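Local coordinates for AtxE2 (PDB 5TXC), which hydrolyses the isopeptide bond of the lasso peptides astexin-2 and astexin-3, recognising their threaded shape and turning them into linear peptides, at residues A[140-145]-A[174-179]; A[164-169]-A[182-187]. All coordinates share one frame; numbering follows the deposited sequence.

Interaction 1. Residues A[140-145]-A[174-179]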
ATOM      1  N   HIS A 140      17.644  20.434  15.023  1.00 39.43           N
ATOM      2  CA  HIS A 140      16.243  20.145  15.243  1.00 41.69           C
ATOM      3  C   HIS A 140      15.645  19.431  14.039  1.00 38.20           C
ATOM      4  O   HIS A 140      16.160  19.495  12.921  1.00 35.30           O
ATOM      5  CB  HIS A 140      15.468  21.424  15.552  1.00 45.30           C
ATOM      6  CG  HIS A 140      15.894  22.080  16.823  1.00 51.22           C
ATOM      7  ND1 HIS A 140      16.356  23.377  16.876  1.00 50.84           N
ATOM      8  CD2 HIS A 140      15.946  21.608  18.092  1.00 49.51           C
ATOM      9  CE1 HIS A 140      16.657  23.680  18.126  1.00 47.61           C
ATOM     10  NE2 HIS A 140      16.425  22.623  18.882  1.00 50.42           N
ATOM     11  N   LEU A 141      14.552  18.722  14.298  1.00 39.27           N
ATOM     12  CA  LEU A 141      13.702  18.185  13.250  1.00 36.04           C
ATOM     13  C   LEU A 141      12.403  18.967  13.233  1.00 32.52           C
ATOM     14  O   LEU A 141      11.943  19.428  14.275  1.00 35.51           O
ATOM     15  CB  LEU A 141      13.378  16.712  13.467  1.00 30.97           C
ATOM     16  CG  LEU A 141      14.536  15.742  13.547  1.00 27.10           C
ATOM     17  CD1 LEU A 141      13.971  14.407  13.958  1.00 27.69           C
ATOM     18  CD2 LEU A 141      15.314  15.662  12.252  1.00 32.82           C
ATOM     19  N   ALA A 142      11.834  19.147  12.041  1.00 27.71           N
ATOM     20  CA  ALA A 142      10.459  19.611  11.896  1.00 30.10           C
ATOM     21  C   ALA A 142       9.637  18.557  11.152  1.00 32.80           C
ATOM     22  O   ALA A 142      10.125  17.916  10.214  1.00 34.05           O
ATOM     23  CB  ALA A 142      10.383  20.951  11.172  1.00 21.33           C
ATOM     24  N   TYR A 143       8.397  18.352  11.588  1.00 30.50           N
ATOM     25  CA  TYR A 143       7.587  17.289  11.013  1.00 27.58           C
ATOM     26  C   TYR A 143       6.134  17.504  11.382  1.00 30.09           C
ATOM     27  O   TYR A 143       5.825  18.095  12.424  1.00 30.66           O
ATOM     28  CB  TYR A 143       8.053  15.923  11.503  1.00 28.93           C
ATOM     29  CG  TYR A 143       8.078  15.834  12.994  1.00 29.77           C
ATOM     30  CD1 TYR A 143       9.187  16.298  13.708  1.00 34.90           C
ATOM     31  CD2 TYR A 143       7.000  15.320  13.706  1.00 31.13           C
ATOM     32  CE1 TYR A 143       9.233  16.235  15.083  1.00 32.74           C
ATOM     33  CE2 TYR A 143       7.030  15.249  15.105  1.00 28.87           C
ATOM     34  CZ  TYR A 143       8.156  15.711  15.785  1.00 35.15           C
ATOM     35  OH  TYR A 143       8.243  15.662  17.165  1.00 31.14           O
ATOM     36  N   LEU A 144       5.256  16.982  10.530  1.00 27.33           N
ATOM     37  CA  LEU A 144       3.821  17.014  10.777  1.00 24.95           C
ATOM     38  C   LEU A 144       3.441  15.989  11.840  1.00 29.01           C
ATOM     39  O   LEU A 144       3.956  14.866  11.867  1.00 27.85           O
ATOM     40  CB  LEU A 144       3.045  16.729   9.491  1.00 23.03           C
ATOM     41  CG  LEU A 144       3.390  17.594   8.277  1.00 25.32           C
ATOM     42  CD1 LEU A 144       2.583  17.163   7.062  1.00 25.95           C
ATOM     43  CD2 LEU A 144       3.171  19.062   8.590  1.00 23.31           C
ATOM     44  N   ARG A 145       2.538  16.396  12.726  1.00 30.63           N
ATOM     45  CA  ARG A 145       2.001  15.525  13.756  1.00 30.71           C
ATOM     46  C   ARG A 145       0.560  15.920  14.044  1.00 29.54           C
ATOM     47  O   ARG A 145       0.205  17.100  13.951  1.00 29.06           O
ATOM     48  CB  ARG A 145       2.845  15.581  15.025  1.00 30.18           C
ATOM     49  CG  ARG A 145       2.202  14.821  16.135  1.00 29.19           C
ATOM     50  CD  ARG A 145       3.078  14.678  17.331  1.00 32.16           C
ATOM     51  NE  ARG A 145       2.234  14.705  18.509  1.00 30.22           N
ATOM     52  CZ  ARG A 145       2.586  14.291  19.713  1.00 32.87           C
ATOM     53  NH1 ARG A 145       3.794  13.774  19.942  1.00 28.42           N
ATOM     54  NH2 ARG A 145       1.697  14.405  20.692  1.00 35.22           N
ATOM     55  N   GLU A 174       0.011  20.837   5.557  1.00 32.21           N
ATOM     56  CA  GLU A 174       0.280  19.770   4.597  1.00 32.17           C
ATOM     57  C   GLU A 174       1.769  19.534   4.332  1.00 32.72           C
ATOM     58  O   GLU A 174       2.122  18.444   3.882  1.00 34.44           O
ATOM     59  CB  GLU A 174      -0.444  20.048   3.273  1.00 30.52           C
ATOM     60  CG  GLU A 174      -1.932  19.715   3.359  1.00 34.92           C
ATOM     61  CD  GLU A 174      -2.807  20.433   2.337  1.00 41.54           C
ATOM     62  OE1 GLU A 174      -2.347  20.636   1.191  1.00 39.86           O
ATOM     63  OE2 GLU A 174      -3.969  20.781   2.685  1.00 43.82           O
ATOM     64  N   ASP A 175       2.643  20.497   4.623  1.00 29.32           N
ATOM     65  CA  ASP A 175       4.073  20.407   4.335  1.00 32.61           C
ATOM     66  C   ASP A 175       4.787  21.504   5.109  1.00 34.41           C
ATOM     67  O   ASP A 175       4.176  22.510   5.484  1.00 33.84           O
ATOM     68  CB  ASP A 175       4.371  20.538   2.836  1.00 30.31           C
ATOM     69  CG  ASP A 175       5.707  19.923   2.445  1.00 38.30           C
ATOM     70  OD1 ASP A 175       6.369  19.334   3.320  1.00 35.89           O
ATOM     71  OD2 ASP A 175       6.075  19.986   1.246  1.00 47.67           O
ATOM     72  N   VAL A 176       6.088  21.305   5.329  1.00 27.44           N
ATOM     73  CA  VAL A 176       6.912  22.243   6.089  1.00 28.63           C
ATOM     74  C   VAL A 176       8.363  22.062   5.646  1.00 34.96           C
ATOM     75  O   VAL A 176       8.792  20.946   5.354  1.00 33.58           O
ATOM     76  CB  VAL A 176       6.720  22.037   7.615  1.00 29.62           C
ATOM     77  CG1 VAL A 176       7.200  20.659   8.067  1.00 27.57           C
ATOM     78  CG2 VAL A 176       7.418  23.112   8.414  1.00 28.75           C
ATOM     79  N   GLN A 177       9.105  23.178   5.550  1.00 34.68           N
ATOM     80  CA  GLN A 177      10.557  23.168   5.354  1.00 35.00           C
ATOM     81  C   GLN A 177      11.186  24.232   6.238  1.00 30.92           C
ATOM     82  O   GLN A 177      10.527  25.191   6.638  1.00 33.48           O
ATOM     83  CB  GLN A 177      10.986  23.475   3.901  1.00 33.49           C
ATOM     84  CG  GLN A 177      10.461  22.533   2.886  1.00 35.29           C
ATOM     85  CD  GLN A 177      11.214  21.236   2.848  1.00 44.29           C
ATOM     86  OE1 GLN A 177      12.211  21.046   3.571  1.00 38.42           O
ATOM     87  NE2 GLN A 177      10.703  20.294   2.046  1.00 40.25           N
ATOM     88  N   TRP A 178      12.488  24.096   6.483  1.00 27.98           N
ATOM     89  CA  TRP A 178      13.243  25.162   7.113  1.00 31.59           C
ATOM     90  C   TRP A 178      13.746  26.115   6.044  1.00 34.33           C
ATOM     91  O   TRP A 178      14.360  25.689   5.061  1.00 29.12           O
ATOM     92  CB  TRP A 178      14.445  24.649   7.894  1.00 30.71           C
ATOM     93  CG  TRP A 178      14.147  23.715   8.959  1.00 30.82           C
ATOM     94  CD1 TRP A 178      14.030  22.368   8.850  1.00 32.46           C
ATOM     95  CD2 TRP A 178      13.958  24.029  10.342  1.00 34.52           C
ATOM     96  NE1 TRP A 178      13.776  21.813  10.078  1.00 32.17           N
ATOM     97  CE2 TRP A 178      13.716  22.808  11.016  1.00 35.41           C
ATOM     98  CE3 TRP A 178      13.967  25.220  11.081  1.00 32.11           C
ATOM     99  CZ2 TRP A 178      13.481  22.744  12.399  1.00 34.84           C
ATOM    100  CZ3 TRP A 178      13.744  25.154  12.456  1.00 29.91           C
ATOM    101  CH2 TRP A 178      13.501  23.925  13.097  1.00 34.34           C
ATOM    102  N   LEU A 179      13.485  27.406   6.240  1.00 32.97           N
ATOM    103  CA  LEU A 179      14.176  28.400   5.428  1.00 33.21           C
ATOM    104  C   LEU A 179      15.554  28.696   6.010  1.00 36.50           C
ATOM    105  O   LEU A 179      16.508  28.908   5.256  1.00 36.12           O
ATOM    106  CB  LEU A 179      13.336  29.668   5.332  1.00 33.98           C
ATOM    107  CG  LEU A 179      12.064  29.510   4.493  1.00 34.40           C
ATOM    108  CD1 LEU A 179      11.280  30.816   4.406  1.00 29.19           C
ATOM    109  CD2 LEU A 179      12.406  28.990   3.103  1.00 31.90           C
TER
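Trp178 and Leu144 reach across to the opposing segment with like first torsions: each CG lies beside its own backbone N and anti to the carbonyl carbon (chi1 -59° and -53°). In Trp178 this brings the indole up against Ala142, whose CB sits oblique to the ring, 3.7 Å from Trp178 NE1 and 3.8 Å from Trp178 CZ2. His140 CB meets the benzo part of the same ring, 4.0 Å from Trp178 CZ2, while the His140 imidazole leads away. The indole N-H is used elsewhere: Trp178 NE1 is hydrogen-bonded to the carbonyl oxygen of Arg133. At the other end Leu144 CD1 rests on backbone, 3.5 Å from Glu174 O, and Leu144 CD2 lies 4.4 Å from Val176 CG1. That same valine methyl also faces Ala142, 4.5 Å from Ala142 CB. Asp175 turns from the interface; its OD1 accepts the N-H of Val176 from above the carboxylate plane and is salt-bridged to Arg133. The strands run antiparallel at 172°, yet their axes come no closer than 7.0 Å, and each pairs elsewhere, strand 140-147 with 150-157 and strand 175-178 with 183-188, so the two lie in separate sheets. Such face-to-face packing of successive four-stranded antiparallel sheets is consistent with neighbouring blades of the beta-propeller found in S9-family peptidases.

Interaction 2. Residues A[164-169]-A[182-187]; sequences SPVIED and NTLIYS
Ile167 lies over one face of the Tyr186 ring, with its CG2 3.5 Å from the ring centroid and 19° off the normal, a CH-pi contact. The isoleucine branches divide the work: CG2, anti to the backbone N, covers the ring, while the extended CG1 arm puts CD1 3.7 Å from Leu184 CD1 and 3.5 Å from Tyr186 CD1. Tyr186 takes the rotamer with CG between its backbone N and carbonyl carbon (chi1 67°), setting the ring beneath Ile167 with its hydroxyl at Asp169. There Tyr186 OH donates to Asp169 OD2 at 2.8 Å, nearly along the C-O axis; OD2 lies in the ring plane, though the carboxylate is twisted 51° from it. A phenylalanine here would probably leave Asp169 OD2 without its hydroxyl donor and the carboxylate freer to turn. Val166 joins with one methyl, CG1 lying 3.6 Å from Leu184 CD1. Val166 and Ile167 share Val153 as their backbone partner on strand 150-157, the signature of a classic beta bulge. Strand 165-167 is the outermost of its sheet, paired with strand 150-157, and rests on strand 183-188 of the next sheet, where Ile167 also touches Leu234 of strand 230-235.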
ATOM      1  N   SER A 164       6.862  19.762  22.140  1.00 52.04           N
ATOM      2  CA  SER A 164       6.427  21.097  21.729  1.00 44.03           C
ATOM      3  C   SER A 164       5.969  21.234  20.275  1.00 43.31           C
ATOM      4  O   SER A 164       6.774  21.086  19.347  1.00 39.18           O
ATOM      5  CB  SER A 164       7.549  22.096  21.997  1.00 45.19           C
ATOM      6  OG  SER A 164       7.349  23.274  21.230  1.00 49.13           O
ATOM      7  N   PRO A 165       4.674  21.472  20.049  1.00 41.67           N
ATOM      8  CA  PRO A 165       4.208  21.965  18.748  1.00 36.51           C
ATOM      9  C   PRO A 165       4.693  23.379  18.495  1.00 36.56           C
ATOM     10  O   PRO A 165       5.089  24.095  19.407  1.00 43.24           O
ATOM     11  CB  PRO A 165       2.683  21.942  18.873  1.00 37.29           C
ATOM     12  CG  PRO A 165       2.426  21.897  20.334  1.00 32.77           C
ATOM     13  CD  PRO A 165       3.559  21.142  20.942  1.00 35.01           C
ATOM     14  N   VAL A 166       4.625  23.795  17.232  1.00 42.82           N
ATOM     15  CA  VAL A 166       5.290  25.025  16.821  1.00 38.88           C
ATOM     16  C   VAL A 166       4.441  25.835  15.841  1.00 39.76           C
ATOM     17  O   VAL A 166       4.378  27.061  15.948  1.00 39.98           O
ATOM     18  CB  VAL A 166       6.695  24.678  16.285  1.00 38.95           C
ATOM     19  CG1 VAL A 166       6.894  25.083  14.847  1.00 34.50           C
ATOM     20  CG2 VAL A 166       7.772  25.242  17.213  1.00 36.09           C
ATOM     21  N   ILE A 167       3.837  25.186  14.841  1.00 39.18           N
ATOM     22  CA  ILE A 167       2.934  25.858  13.911  1.00 39.00           C
ATOM     23  C   ILE A 167       1.571  25.192  13.989  1.00 40.86           C
ATOM     24  O   ILE A 167       1.467  23.959  13.938  1.00 37.73           O
ATOM     25  CB  ILE A 167       3.428  25.860  12.456  1.00 35.44           C
ATOM     26  CG1 ILE A 167       4.872  26.348  12.344  1.00 39.59           C
ATOM     27  CG2 ILE A 167       2.555  26.778  11.665  1.00 36.89           C
ATOM     28  CD1 ILE A 167       5.468  26.156  10.936  1.00 28.73           C
ATOM     29  N   GLU A 168       0.535  26.015  14.104  1.00 41.51           N
ATOM     30  CA  GLU A 168      -0.848  25.584  14.185  1.00 43.26           C
ATOM     31  C   GLU A 168      -1.707  26.611  13.464  1.00 43.86           C
ATOM     32  O   GLU A 168      -1.437  27.809  13.548  1.00 51.89           O
ATOM     33  CB  GLU A 168      -1.210  25.403  15.668  1.00 40.05           C
ATOM     34  CG  GLU A 168      -2.610  24.945  15.988  1.00 53.65           C
ATOM     35  CD  GLU A 168      -2.911  25.001  17.495  1.00 59.48           C
ATOM     36  OE1 GLU A 168      -1.957  25.058  18.312  1.00 52.07           O
ATOM     37  OE2 GLU A 168      -4.105  25.034  17.861  1.00 68.41           O
ATOM     38  N   ASP A 169      -2.715  26.153  12.732  1.00 45.35           N
ATOM     39  CA  ASP A 169      -3.552  27.057  11.945  1.00 47.03           C
ATOM     40  C   ASP A 169      -4.973  26.494  11.884  1.00 50.85           C
ATOM     41  O   ASP A 169      -5.256  25.408  12.396  1.00 53.57           O
ATOM     42  CB  ASP A 169      -2.962  27.257  10.540  1.00 47.82           C
ATOM     43  CG  ASP A 169      -3.048  28.718  10.046  1.00 55.25           C
ATOM     44  OD1 ASP A 169      -4.133  29.348  10.098  1.00 56.72           O
ATOM     45  OD2 ASP A 169      -2.017  29.241   9.583  1.00 53.14           O
ATOM     46  N   ASN A 182      15.779  29.327  12.185  1.00 34.74           N
ATOM     47  CA  ASN A 182      14.727  29.943  12.976  1.00 38.71           C
ATOM     48  C   ASN A 182      13.476  30.243  12.175  1.00 38.25           C
ATOM     49  O   ASN A 182      12.551  30.861  12.709  1.00 42.25           O
ATOM     50  CB  ASN A 182      15.230  31.255  13.619  1.00 49.32           C
ATOM     51  CG  ASN A 182      16.193  31.007  14.768  1.00 54.61           C
ATOM     52  OD1 ASN A 182      15.782  30.628  15.879  1.00 57.44           O
ATOM     53  ND2 ASN A 182      17.485  31.197  14.506  1.00 45.64           N
ATOM     54  N   THR A 183      13.435  29.880  10.902  1.00 35.36           N
ATOM     55  CA  THR A 183      12.311  30.235  10.055  1.00 33.11           C
ATOM     56  C   THR A 183      11.787  28.959   9.419  1.00 34.89           C
ATOM     57  O   THR A 183      12.570  28.093   9.012  1.00 37.21           O
ATOM     58  CB  THR A 183      12.745  31.244   8.986  1.00 36.71           C
ATOM     59  OG1 THR A 183      13.657  32.180   9.577  1.00 37.59           O
ATOM     60  CG2 THR A 183      11.570  31.997   8.426  1.00 29.00           C
ATOM     61  N   LEU A 184      10.463  28.827   9.386  1.00 32.66           N
ATOM     62  CA  LEU A 184       9.790  27.675   8.811  1.00 27.62           C
ATOM     63  C   LEU A 184       8.772  28.171   7.814  1.00 28.39           C
ATOM     64  O   LEU A 184       8.028  29.104   8.103  1.00 36.50           O
ATOM     65  CB  LEU A 184       9.066  26.836   9.870  1.00 25.04           C
ATOM     66  CG  LEU A 184       9.898  26.072  10.872  1.00 27.36           C
ATOM     67  CD1 LEU A 184       9.012  25.560  11.968  1.00 26.97           C
ATOM     68  CD2 LEU A 184      10.584  24.935  10.192  1.00 26.24           C
ATOM     69  N   ILE A 185       8.709  27.533   6.662  1.00 29.24           N
ATOM     70  CA  ILE A 185       7.637  27.772   5.709  1.00 35.48           C
ATOM     71  C   ILE A 185       6.754  26.529   5.746  1.00 31.12           C
ATOM     72  O   ILE A 185       7.257  25.422   5.971  1.00 28.14           O
ATOM     73  CB  ILE A 185       8.191  28.077   4.299  1.00 28.50           C
ATOM     74  CG1 ILE A 185       7.071  28.246   3.278  1.00 27.24           C
ATOM     75  CG2 ILE A 185       9.179  27.006   3.856  1.00 31.72           C
ATOM     76  CD1 ILE A 185       7.585  28.851   1.966  1.00 31.66           C
ATOM     77  N   TYR A 186       5.441  26.718   5.593  1.00 26.68           N
ATOM     78  CA  TYR A 186       4.491  25.612   5.661  1.00 29.55           C
ATOM     79  C   TYR A 186       3.349  25.882   4.686  1.00 31.37           C
ATOM     80  O   TYR A 186       3.110  27.023   4.274  1.00 31.86           O
ATOM     81  CB  TYR A 186       3.981  25.380   7.096  1.00 30.22           C
ATOM     82  CG  TYR A 186       3.109  26.488   7.675  1.00 36.41           C
ATOM     83  CD1 TYR A 186       3.683  27.574   8.321  1.00 38.05           C
ATOM     84  CD2 TYR A 186       1.719  26.436   7.594  1.00 35.85           C
ATOM     85  CE1 TYR A 186       2.910  28.583   8.854  1.00 39.92           C
ATOM     86  CE2 TYR A 186       0.933  27.440   8.142  1.00 40.16           C
ATOM     87  CZ  TYR A 186       1.540  28.515   8.770  1.00 39.28           C
ATOM     88  OH  TYR A 186       0.801  29.542   9.314  1.00 42.75           O
ATOM     89  N   SER A 187       2.686  24.808   4.268  1.00 31.67           N
ATOM     90  CA  SER A 187       1.588  24.895   3.313  1.00 33.97           C
ATOM     91  C   SER A 187       0.307  24.329   3.919  1.00 33.04           C
ATOM     92  O   SER A 187       0.330  23.565   4.885  1.00 34.52           O
ATOM     93  CB  SER A 187       1.926  24.143   2.020  1.00 36.02           C
ATOM     94  OG  SER A 187       2.181  22.776   2.318  1.00 40.15           O
TER

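Interactions 1 and 2 lie in the same interface between two successive sheets, their centres about 7 Å apart. Strands 175-178 and 183-188 are neighbours in the second sheet: Gln177 N lies 2.9 Å from Ile185 O and Glu174 N 2.8 Å from Ser187 O, both probable hydrogen bonds. Val153 of strand 150-157 bridges the two contacts, touching Val176 across the seam and Ile167 within its own sheet. Inside the second sheet Leu184 ties them together by packing on Val176 and Trp178. The centres of the two contacts lie about 24 and 29 Å from the centre of the chain, 140-145/174-179 being the nearer, and away from the catalytic residues and the astexin-binding positions.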